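Local coordinates for carbohydrate deacetylase Agd3 (Neosartorya fumigata, PDB 6NWZ), which removes acetyl groups from an exopolysaccharide, probably galactosaminogalactan, and is required for biofilm formation by this fungus, at residues Val121-Val132 and Tyr172-Thr182; Val141-Asp152 and Lys183-Thr194. One frame throughout, in Å; residues are numbered along the deposited sequence.

Contact 1 (Val121-Val132 and Tyr172-Thr182). With NAG (2-acetamido-2-deoxy-beta-D-glucopyranose), chain C.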
loop_
_atom_site.group_PDB
_atom_site.type_symbol
_atom_site.label_atom_id
_atom_site.label_comp_id
_atom_site.label_asym_id
_atom_site.label_seq_id
_atom_site.Cartn_x
_atom_site.Cartn_y
_atom_site.Cartn_z
ATOM N N VAL A 121 11.937 -22.912 -7.848
ATOM C CA VAL A 121 12.447 -24.047 -8.605
ATOM C C VAL A 121 13.777 -24.493 -8.010
ATOM O O VAL A 121 14.529 -23.699 -7.433
ATOM C CB VAL A 121 12.601 -23.723 -10.110
ATOM C CG1 VAL A 121 11.251 -23.383 -10.720
ATOM C CG2 VAL A 121 13.592 -22.588 -10.322
ATOM N N TYR A 122 14.052 -25.784 -8.150
ATOM C CA TYR A 122 15.296 -26.367 -7.661
ATOM C C TYR A 122 16.385 -26.198 -8.714
ATOM O O TYR A 122 16.129 -26.432 -9.899
ATOM C CB TYR A 122 15.086 -27.849 -7.333
ATOM C CG TYR A 122 16.321 -28.576 -6.838
ATOM C CD1 TYR A 122 16.683 -28.545 -5.495
ATOM C CD2 TYR A 122 17.114 -29.311 -7.713
ATOM C CE1 TYR A 122 17.815 -29.220 -5.039
ATOM C CE2 TYR A 122 18.244 -29.986 -7.268
ATOM C CZ TYR A 122 18.589 -29.939 -5.933
ATOM O OH TYR A 122 19.708 -30.612 -5.498
ATOM N N PRO A 123 17.602 -25.783 -8.327
ATOM C CA PRO A 123 18.653 -25.540 -9.328
ATOM C C PRO A 123 19.045 -26.796 -10.088
ATOM O O PRO A 123 19.584 -27.748 -9.516
ATOM C CB PRO A 123 19.822 -24.999 -8.494
ATOM C CG PRO A 123 19.557 -25.468 -7.105
ATOM C CD PRO A 123 18.064 -25.499 -6.960
ATOM N N GLY A 124 18.776 -26.796 -11.389
ATOM C CA GLY A 124 19.082 -27.922 -12.233
ATOM C C GLY A 124 19.616 -27.472 -13.573
ATOM O O GLY A 124 19.810 -26.275 -13.815
ATOM N N PRO A 125 19.866 -28.425 -14.474
ATOM C CA PRO A 125 20.423 -28.063 -15.788
ATOM C C PRO A 125 19.531 -27.132 -16.591
ATOM O O PRO A 125 20.043 -26.318 -17.368
ATOM C CB PRO A 125 20.588 -29.422 -16.482
ATOM C CG PRO A 125 20.625 -30.419 -15.373
ATOM C CD PRO A 125 19.700 -29.879 -14.328
ATOM N N LYS A 126 18.208 -27.222 -16.422
ATOM C CA LYS A 126 17.295 -26.328 -17.127
ATOM C C LYS A 126 17.471 -24.875 -16.711
ATOM O O LYS A 126 16.979 -23.977 -17.404
ATOM C CB LYS A 126 15.848 -26.762 -16.887
ATOM C CG LYS A 126 15.526 -28.157 -17.387
ATOM C CD LYS A 126 14.371 -28.759 -16.608
ATOM C CE LYS A 126 14.646 -28.713 -15.110
ATOM N NZ LYS A 126 15.987 -29.268 -14.752
ATOM N N PHE A 127 18.153 -24.620 -15.595
ATOM C CA PHE A 127 18.401 -23.264 -15.125
ATOM C C PHE A 127 19.889 -22.946 -15.080
ATOM O O PHE A 127 20.297 -21.981 -14.425
ATOM C CB PHE A 127 17.760 -23.052 -13.754
ATOM C CG PHE A 127 16.311 -23.436 -13.704
ATOM C CD1 PHE A 127 15.370 -22.740 -14.447
ATOM C CD2 PHE A 127 15.890 -24.501 -12.928
ATOM C CE1 PHE A 127 14.036 -23.092 -14.407
ATOM C CE2 PHE A 127 14.560 -24.858 -12.883
ATOM C CZ PHE A 127 13.630 -24.155 -13.623
ATOM N N GLY A 128 20.705 -23.751 -15.759
ATOM C CA GLY A 128 22.123 -23.466 -15.890
ATOM C C GLY A 128 22.890 -23.490 -14.588
ATOM O O GLY A 128 23.917 -22.811 -14.470
ATOM N N ALA A 129 22.426 -24.261 -13.608
ATOM C CA ALA A 129 23.067 -24.293 -12.303
ATOM C C ALA A 129 22.869 -25.661 -11.667
ATOM O O ALA A 129 22.056 -26.472 -12.114
ATOM C CB ALA A 129 22.522 -23.194 -11.383
ATOM N N SER A 130 23.634 -25.907 -10.609
ATOM C CA SER A 130 23.501 -27.105 -9.797
ATOM C C SER A 130 23.471 -26.711 -8.330
ATOM O O SER A 130 24.066 -25.708 -7.925
ATOM C CB SER A 130 24.645 -28.084 -10.032
ATOM O OG SER A 130 25.887 -27.411 -9.928
ATOM N N ALA A 131 22.775 -27.514 -7.537
ATOM C CA ALA A 131 22.700 -27.250 -6.110
ATOM C C ALA A 131 24.047 -27.513 -5.454
ATOM O O ALA A 131 24.733 -28.489 -5.775
ATOM C CB ALA A 131 21.625 -28.118 -5.464
ATOM N N VAL A 132 24.430 -26.631 -4.527
ATOM C CA VAL A 132 25.579 -26.882 -3.671
ATOM C C VAL A 132 25.359 -28.122 -2.817
ATOM O O VAL A 132 26.297 -28.602 -2.172
ATOM C CB VAL A 132 25.873 -25.636 -2.802
ATOM C CG1 VAL A 132 27.242 -25.722 -2.172
ATOM C CG2 VAL A 132 25.786 -24.373 -3.638
ATOM N N TYR A 172 17.446 -22.976 -2.140
ATOM C CA TYR A 172 18.488 -23.949 -2.461
ATOM C C TYR A 172 19.725 -23.203 -2.943
ATOM O O TYR A 172 19.757 -22.713 -4.084
ATOM C CB TYR A 172 18.025 -24.945 -3.521
ATOM C CG TYR A 172 16.666 -25.557 -3.274
ATOM C CD1 TYR A 172 15.514 -24.936 -3.738
ATOM C CD2 TYR A 172 16.533 -26.762 -2.590
ATOM C CE1 TYR A 172 14.267 -25.486 -3.525
ATOM C CE2 TYR A 172 15.284 -27.323 -2.371
ATOM C CZ TYR A 172 14.154 -26.677 -2.842
ATOM O OH TYR A 172 12.902 -27.216 -2.637
ATOM N N PRO A 173 20.751 -23.084 -2.106
ATOM C CA PRO A 173 22.009 -22.481 -2.561
ATOM C C PRO A 173 22.544 -23.208 -3.786
ATOM O O PRO A 173 22.603 -24.439 -3.825
ATOM C CB PRO A 173 22.931 -22.643 -1.351
ATOM C CG PRO A 173 21.995 -22.665 -0.183
ATOM C CD PRO A 173 20.769 -23.390 -0.666
ATOM N N ALA A 174 22.928 -22.436 -4.799
ATOM C CA ALA A 174 23.212 -22.975 -6.119
ATOM C C ALA A 174 24.579 -22.520 -6.607
ATOM O O ALA A 174 25.211 -21.627 -6.033
ATOM C CB ALA A 174 22.135 -22.557 -7.127
ATOM N N THR A 175 25.018 -23.146 -7.701
ATOM C CA THR A 175 26.278 -22.819 -8.361
ATOM C C THR A 175 26.059 -22.792 -9.867
ATOM O O THR A 175 25.616 -23.790 -10.444
ATOM C CB THR A 175 27.363 -23.836 -8.004
ATOM O OG1 THR A 175 27.573 -23.828 -6.587
ATOM C CG2 THR A 175 28.664 -23.499 -8.719
ATOM N N ILE A 176 26.372 -21.658 -10.503
ATOM C CA ILE A 176 26.273 -21.571 -11.956
ATOM C C ILE A 176 27.287 -22.514 -12.585
ATOM O O ILE A 176 28.469 -22.517 -12.219
ATOM C CB ILE A 176 26.487 -20.125 -12.426
ATOM C CG1 ILE A 176 25.408 -19.216 -11.840
ATOM C CG2 ILE A 176 26.486 -20.044 -13.949
ATOM C CD1 ILE A 176 25.498 -17.793 -12.326
ATOM N N SER A 177 26.827 -23.323 -13.542
ATOM C CA SER A 177 27.665 -24.366 -14.117
ATOM C C SER A 177 28.311 -23.980 -15.443
ATOM O O SER A 177 29.361 -24.534 -15.780
ATOM C CB SER A 177 26.854 -25.656 -14.299
ATOM O OG SER A 177 25.623 -25.396 -14.940
ATOM N N ASN A 178 27.726 -23.052 -16.198
ATOM C CA ASN A 178 28.337 -22.562 -17.436
ATOM C C ASN A 178 28.068 -21.062 -17.508
ATOM O O ASN A 178 26.945 -20.645 -17.808
ATOM C CB ASN A 178 27.787 -23.298 -18.655
ATOM C CG ASN A 178 28.390 -22.807 -19.966
ATOM O OD1 ASN A 178 29.373 -22.066 -19.979
ATOM N ND2 ASN A 178 27.797 -23.230 -21.079
ATOM N N SER A 179 29.099 -20.257 -17.236
ATOM C CA SER A 179 28.921 -18.810 -17.135
ATOM C C SER A 179 28.733 -18.128 -18.481
ATOM O O SER A 179 28.575 -16.902 -18.509
ATOM C CB SER A 179 30.110 -18.179 -16.412
ATOM O OG SER A 179 31.305 -18.380 -17.141
ATOM N N SER A 180 28.752 -18.873 -19.584
ATOM C CA SER A 180 28.518 -18.306 -20.904
ATOM C C SER A 180 27.043 -18.255 -21.284
ATOM O O SER A 180 26.694 -17.559 -22.244
ATOM C CB SER A 180 29.293 -19.097 -21.961
ATOM O OG SER A 180 30.684 -18.867 -21.829
ATOM N N ASN A 181 26.169 -18.963 -20.563
ATOM C CA ASN A 181 24.734 -18.882 -20.798
ATOM C C ASN A 181 23.933 -18.506 -19.559
ATOM O O ASN A 181 22.712 -18.345 -19.660
ATOM C CB ASN A 181 24.198 -20.210 -21.359
ATOM C CG ASN A 181 24.434 -21.387 -20.425
ATOM O OD1 ASN A 181 24.453 -21.245 -19.201
ATOM N ND2 ASN A 181 24.615 -22.562 -21.009
ATOM N N THR A 182 24.576 -18.366 -18.400
ATOM C CA THR A 182 23.882 -18.105 -17.147
ATOM C C THR A 182 24.697 -17.124 -16.320
ATOM O O THR A 182 25.884 -17.357 -16.070
ATOM C CB THR A 182 23.666 -19.406 -16.359
ATOM O OG1 THR A 182 22.911 -20.336 -17.150
ATOM C CG2 THR A 182 22.930 -19.132 -15.058
HETATM C C1 NAG C . 28.262 -22.827 -22.385
HETATM C C2 NAG C . 28.839 -23.997 -23.188
HETATM C C3 NAG C . 29.248 -23.535 -24.585
HETATM C C4 NAG C . 28.095 -22.820 -25.279
HETATM C C5 NAG C . 27.579 -21.691 -24.395
HETATM C C6 NAG C . 26.373 -20.982 -24.971
HETATM C C7 NAG C . 30.109 -25.906 -22.313
HETATM C C8 NAG C . 31.347 -26.344 -21.587
HETATM N N2 NAG C . 29.975 -24.590 -22.501
HETATM O O3 NAG C . 29.654 -24.666 -25.348
HETATM O O4 NAG C . 28.532 -22.275 -26.520
HETATM O O5 NAG C . 27.185 -22.218 -23.120
HETATM O O6 NAG C . 25.242 -21.838 -25.053
HETATM O O7 NAG C . 29.268 -26.708 -22.708
#
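Y172 meets Y122 and P123 at one end of this contact. The edge of the Y122 ring points at one face of Y172, with Y122 CD1 3.4 Å from Y172 CD2. The planes stand 77° apart, a T-shaped pair. The trans chi1 of Y122 (179°) swings CG away from its own N and brings the edge over Y172. P123 fits beside it: its CD lies 3.5 Å from Y172 CB and also sits over a face of the Y122 ring, toward the rim, so the compact, conformationally restricted proline ring touches both tyrosines. W170 meets Y172 in a second edge-to-face pair.

G128 lies at the other end. Its positive phi is readily adopted by glycine, and without a CB it lets T182 OG1 approach its CA to 3.5 Å. G128 O takes a nearly straight bond from S177 N (175° at the hydrogen) and a weak one from S177 OG. T182 OG1 donates to N181 OD1 and is also bonded to N204, which fixes the hydroxyl beside G128.

Between these ends S130 and T175 exchange two backbone bonds, and V132 N adds a third, 2.9 Å from P173 O. The branched side chain of V132 lets CG2 lie over the same carbonyl, 3.2 Å from P173 O, as well as against P173 CB and alongside T175 OG1.

Beyond the pair, N178 carries its N-acetylglucosamine on ND2, while its OD1 accepts from S180 N in an Asx turn. The whole is a two-stranded antiparallel sheet, strand 129-131 with strand 174-176, leading into an N-glycosylated turn of the CBM87 carbohydrate-binding module.

Contact 2 (Val141-Asp152 and Lys183-Thr194); sequences VEQLLSFTDTSD and KEIAQFAPNAVT
Q143 and N191 stack their side-chain amides, the planes only 11° apart, at one end of an antiparallel pair in the CBM87 module: strand 144-147 beside strand 183-188. Both amides are tied to backbone oxygens of the facing segment. N191 ND2 reaches E142 O at 3.1 Å, with that oxygen in the plane of its amide, and Q143 NE2 reaches A189 O at 3.2 Å. With chi1 trans (-174°) and the chain extended beyond CG, Q143 is long enough to run across to F188, its amide within 19° of the ring plane. Its OE1 is held by H171, and the ring of H171 also meets that of F188. Asparagine suits its own place because OD1 accepts from T194 N while ND2 still spans the gap.

In the middle, L145, F147, A186 and F188 share one face, on which helix 224-237 covers L145 and F147. L145 turns CD1 toward the small A186 CB at 3.8 Å and toward the F188 ring; alanine leaves room for these larger neighbours. The F147 ring presents its edge to I185 O, which lies in the ring plane. S146 and Q187 take the opposite face and exchange two backbone bonds. T148 CG2 makes an apolar contact with Q187 CB at 3.5 Å, the side chains crossing at about a right angle, while Q187 NE2 is bound to E184 OE2. E184 OE1 is held by T199.

At the far end K183 forms salt bridges to two aspartates, a double grip suited to lysine's length and charge. K183 NZ meets D149 OD2 from above the carboxylate plane, at 2.9 Å; S151 N and OG fix D149 through OD1. The D152 and K183 side chains approach from opposite directions, D152 OD2 using its syn lone pair toward K183 NZ at 2.7 Å.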
loop_
_atom_site.group_PDB
_atom_site.type_symbol
_atom_site.label_atom_id
_atom_site.label_comp_id
_atom_site.label_asym_id
_atom_site.label_seq_id
_atom_site.Cartn_x
_atom_site.Cartn_y
_atom_site.Cartn_z
ATOM N N VAL A 141 16.440 -19.996 11.421
ATOM C CA VAL A 141 17.783 -19.912 10.862
ATOM C C VAL A 141 17.751 -18.912 9.715
ATOM O O VAL A 141 17.050 -19.117 8.714
ATOM C CB VAL A 141 18.289 -21.286 10.392
ATOM C CG1 VAL A 141 19.744 -21.196 9.948
ATOM C CG2 VAL A 141 18.127 -22.328 11.495
ATOM N N GLU A 142 18.502 -17.826 9.865
ATOM C CA GLU A 142 18.516 -16.743 8.895
ATOM C C GLU A 142 19.599 -16.969 7.849
ATOM O O GLU A 142 20.673 -17.498 8.149
ATOM C CB GLU A 142 18.743 -15.407 9.608
ATOM C CG GLU A 142 18.939 -14.216 8.690
ATOM C CD GLU A 142 17.657 -13.802 8.004
ATOM O OE1 GLU A 142 16.796 -13.207 8.685
ATOM O OE2 GLU A 142 17.506 -14.082 6.794
ATOM N N GLN A 143 19.298 -16.582 6.610
ATOM C CA GLN A 143 20.303 -16.480 5.558
ATOM C C GLN A 143 19.992 -15.232 4.755
ATOM O O GLN A 143 18.923 -15.139 4.144
ATOM C CB GLN A 143 20.323 -17.715 4.652
ATOM C CG GLN A 143 21.459 -17.693 3.633
ATOM C CD GLN A 143 21.716 -19.048 3.001
ATOM O OE1 GLN A 143 20.783 -19.773 2.660
ATOM N NE2 GLN A 143 22.988 -19.401 2.851
ATOM N N LEU A 144 20.913 -14.276 4.766
ATOM C CA LEU A 144 20.681 -13.005 4.101
ATOM C C LEU A 144 20.778 -13.163 2.591
ATOM O O LEU A 144 21.600 -13.929 2.080
ATOM C CB LEU A 144 21.676 -11.959 4.593
ATOM C CG LEU A 144 21.487 -11.614 6.070
ATOM C CD1 LEU A 144 22.328 -10.418 6.438
ATOM C CD2 LEU A 144 20.018 -11.356 6.375
ATOM N N LEU A 145 19.921 -12.433 1.882
ATOM C CA LEU A 145 19.831 -12.468 0.430
ATOM C C LEU A 145 19.937 -11.048 -0.102
ATOM O O LEU A 145 19.429 -10.110 0.518
ATOM C CB LEU A 145 18.510 -13.111 -0.017
ATOM C CG LEU A 145 17.959 -12.845 -1.419
ATOM C CD1 LEU A 145 18.851 -13.462 -2.461
ATOM C CD2 LEU A 145 16.561 -13.399 -1.545
ATOM N N SER A 146 20.599 -10.887 -1.245
ATOM C CA SER A 146 20.752 -9.561 -1.825
ATOM C C SER A 146 20.970 -9.679 -3.325
ATOM O O SER A 146 21.568 -10.647 -3.803
ATOM C CB SER A 146 21.925 -8.809 -1.199
ATOM O OG SER A 146 23.142 -9.374 -1.645
ATOM N N PHE A 147 20.485 -8.677 -4.058
ATOM C CA PHE A 147 20.788 -8.571 -5.478
ATOM C C PHE A 147 22.228 -8.118 -5.670
ATOM O O PHE A 147 22.668 -7.139 -5.057
ATOM C CB PHE A 147 19.838 -7.590 -6.165
ATOM C CG PHE A 147 18.465 -8.144 -6.401
ATOM C CD1 PHE A 147 18.263 -9.151 -7.330
ATOM C CD2 PHE A 147 17.380 -7.660 -5.693
ATOM C CE1 PHE A 147 17.002 -9.668 -7.544
ATOM C CE2 PHE A 147 16.118 -8.171 -5.903
ATOM C CZ PHE A 147 15.929 -9.177 -6.828
ATOM N N THR A 148 22.966 -8.832 -6.517
ATOM C CA THR A 148 24.339 -8.471 -6.823
ATOM C C THR A 148 24.488 -7.809 -8.185
ATOM O O THR A 148 25.544 -7.233 -8.466
ATOM C CB THR A 148 25.239 -9.705 -6.753
ATOM O OG1 THR A 148 24.744 -10.710 -7.646
ATOM C CG2 THR A 148 25.253 -10.252 -5.340
ATOM N N ASP A 149 23.459 -7.868 -9.025
ATOM C CA ASP A 149 23.513 -7.249 -10.344
ATOM C C ASP A 149 22.082 -6.930 -10.758
ATOM O O ASP A 149 21.278 -7.842 -10.972
ATOM C CB ASP A 149 24.201 -8.169 -11.352
ATOM C CG ASP A 149 24.384 -7.522 -12.716
ATOM O OD1 ASP A 149 24.061 -6.325 -12.877
ATOM O OD2 ASP A 149 24.856 -8.221 -13.637
ATOM N N THR A 150 21.767 -5.640 -10.851
ATOM C CA THR A 150 20.455 -5.172 -11.271
ATOM C C THR A 150 20.482 -4.543 -12.657
ATOM O O THR A 150 19.513 -3.881 -13.044
ATOM C CB THR A 150 19.897 -4.173 -10.255
ATOM O OG1 THR A 150 20.773 -3.040 -10.161
ATOM C CG2 THR A 150 19.783 -4.822 -8.893
ATOM N N SER A 151 21.565 -4.741 -13.414
ATOM C CA SER A 151 21.721 -4.093 -14.712
ATOM C C SER A 151 20.771 -4.635 -15.773
ATOM O O SER A 151 20.624 -4.000 -16.822
ATOM C CB SER A 151 23.161 -4.242 -15.197
ATOM O OG SER A 151 23.480 -5.607 -15.405
ATOM N N ASP A 152 20.131 -5.778 -15.542
ATOM C CA ASP A 152 19.179 -6.317 -16.501
ATOM C C ASP A 152 17.772 -5.763 -16.315
ATOM O O ASP A 152 16.922 -5.960 -17.191
ATOM C CB ASP A 152 19.146 -7.846 -16.415
ATOM C CG ASP A 152 20.468 -8.483 -16.815
ATOM O OD1 ASP A 152 20.690 -8.684 -18.027
ATOM O OD2 ASP A 152 21.291 -8.774 -15.920
ATOM N N LYS A 183 24.059 -16.033 -15.897
ATOM C CA LYS A 183 24.660 -15.048 -15.010
ATOM C C LYS A 183 23.908 -15.025 -13.685
ATOM O O LYS A 183 22.740 -15.411 -13.603
ATOM C CB LYS A 183 24.644 -13.643 -15.627
ATOM C CG LYS A 183 23.254 -13.041 -15.728
ATOM C CD LYS A 183 23.283 -11.691 -16.409
ATOM C CE LYS A 183 23.969 -10.650 -15.552
ATOM N NZ LYS A 183 23.877 -9.309 -16.188
ATOM N N GLU A 184 24.592 -14.554 -12.646
ATOM C CA GLU A 184 24.024 -14.452 -11.309
ATOM C C GLU A 184 23.533 -13.029 -11.064
ATOM O O GLU A 184 24.252 -12.065 -11.345
ATOM C CB GLU A 184 25.061 -14.849 -10.257
ATOM C CG GLU A 184 24.745 -14.357 -8.854
ATOM C CD GLU A 184 25.769 -14.802 -7.824
ATOM O OE1 GLU A 184 25.964 -16.026 -7.649
ATOM O OE2 GLU A 184 26.380 -13.922 -7.185
ATOM N N ILE A 185 22.309 -12.903 -10.554
ATOM C CA ILE A 185 21.759 -11.602 -10.189
ATOM C C ILE A 185 21.487 -11.470 -8.697
ATOM O O ILE A 185 21.350 -10.336 -8.208
ATOM C CB ILE A 185 20.474 -11.283 -10.987
ATOM C CG1 ILE A 185 19.339 -12.218 -10.571
ATOM C CG2 ILE A 185 20.716 -11.382 -12.483
ATOM C CD1 ILE A 185 17.987 -11.807 -11.108
ATOM N N ALA A 186 21.392 -12.572 -7.953
ATOM C CA ALA A 186 21.182 -12.534 -6.513
ATOM C C ALA A 186 22.063 -13.585 -5.856
ATOM O O ALA A 186 22.470 -14.567 -6.483
ATOM C CB ALA A 186 19.711 -12.767 -6.141
ATOM N N GLN A 187 22.336 -13.382 -4.572
ATOM C CA GLN A 187 23.344 -14.181 -3.890
ATOM C C GLN A 187 22.938 -14.402 -2.440
ATOM O O GLN A 187 22.502 -13.464 -1.764
ATOM C CB GLN A 187 24.708 -13.485 -3.979
ATOM C CG GLN A 187 25.856 -14.207 -3.325
ATOM C CD GLN A 187 27.186 -13.548 -3.627
ATOM O OE1 GLN A 187 27.790 -12.914 -2.763
ATOM N NE2 GLN A 187 27.649 -13.694 -4.861
ATOM N N PHE A 188 23.061 -15.647 -1.980
ATOM C CA PHE A 188 22.856 -15.965 -0.574
ATOM C C PHE A 188 24.133 -15.681 0.204
ATOM O O PHE A 188 25.209 -16.171 -0.152
ATOM C CB PHE A 188 22.463 -17.432 -0.391
ATOM C CG PHE A 188 21.113 -17.776 -0.943
ATOM C CD1 PHE A 188 19.983 -17.102 -0.514
ATOM C CD2 PHE A 188 20.973 -18.782 -1.887
ATOM C CE1 PHE A 188 18.734 -17.422 -1.020
ATOM C CE2 PHE A 188 19.726 -19.111 -2.393
ATOM C CZ PHE A 188 18.606 -18.425 -1.961
ATOM N N ALA A 189 24.010 -14.894 1.266
ATOM C CA ALA A 189 25.144 -14.613 2.121
ATOM C C ALA A 189 25.484 -15.836 2.970
ATOM O O ALA A 189 24.635 -16.700 3.201
ATOM C CB ALA A 189 24.843 -13.417 3.021
ATOM N N PRO A 190 26.727 -15.941 3.431
ATOM C CA PRO A 190 27.064 -17.000 4.387
ATOM C C PRO A 190 26.280 -16.831 5.680
ATOM O O PRO A 190 25.792 -15.747 6.009
ATOM C CB PRO A 190 28.569 -16.813 4.613
ATOM C CG PRO A 190 29.048 -16.105 3.385
ATOM C CD PRO A 190 27.920 -15.203 2.980
ATOM N N ASN A 191 26.152 -17.934 6.417
ATOM C CA ASN A 191 25.418 -17.915 7.675
ATOM C C ASN A 191 25.926 -19.007 8.605
ATOM O O ASN A 191 27.086 -19.416 8.510
ATOM C CB ASN A 191 23.915 -18.073 7.426
ATOM C CG ASN A 191 23.563 -19.396 6.769
ATOM O OD1 ASN A 191 24.427 -20.081 6.223
ATOM N ND2 ASN A 191 22.284 -19.758 6.813
ATOM N N ALA A 192 25.061 -19.483 9.507
ATOM C CA ALA A 192 25.478 -20.503 10.464
ATOM C C ALA A 192 25.643 -21.867 9.807
ATOM O O ALA A 192 26.472 -22.669 10.250
ATOM C CB ALA A 192 24.470 -20.592 11.609
ATOM N N VAL A 193 24.871 -22.151 8.763
ATOM C CA VAL A 193 24.948 -23.444 8.089
ATOM C C VAL A 193 26.016 -23.439 7.001
ATOM O O VAL A 193 26.753 -24.416 6.847
ATOM C CB VAL A 193 23.564 -23.821 7.519
ATOM C CG1 VAL A 193 23.593 -25.220 6.919
ATOM C CG2 VAL A 193 22.494 -23.716 8.596
ATOM N N THR A 194 26.122 -22.350 6.241
ATOM C CA THR A 194 27.030 -22.261 5.105
ATOM C C THR A 194 28.151 -21.273 5.400
ATOM O O THR A 194 27.918 -20.198 5.961
ATOM C CB THR A 194 26.293 -21.821 3.838
ATOM O OG1 THR A 194 25.015 -22.466 3.774
ATOM C CG2 THR A 194 27.101 -22.194 2.603
HETATM O O HOH W 1 23.325 -14.540 6.386
HETATM O O HOH W 2 24.012 -11.339 -0.513
HETATM O O HOH W 3 26.006 -10.704 -12.799
#

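How the contacts relate
The two contacts lie side by side in the CBM87 module, their centres 14 Å apart. Along the chain their segments alternate: 121-132, 141-152, 172-182 and 183-194. Contact 1 is a separate two-stranded sheet, whereas contact 2 belongs to a larger one that continues through strand 198-206. They join where T182, the last residue of contact 1, opens the strand that K183 continues in contact 2, and strand 198-206 is touched by side chains from both. I176 CD1 also packs 3.4 Å from E184 N, and P173 lies against F188. The small sheet, with the glycosylated turn that follows it, is thus joined to the larger one within a single module.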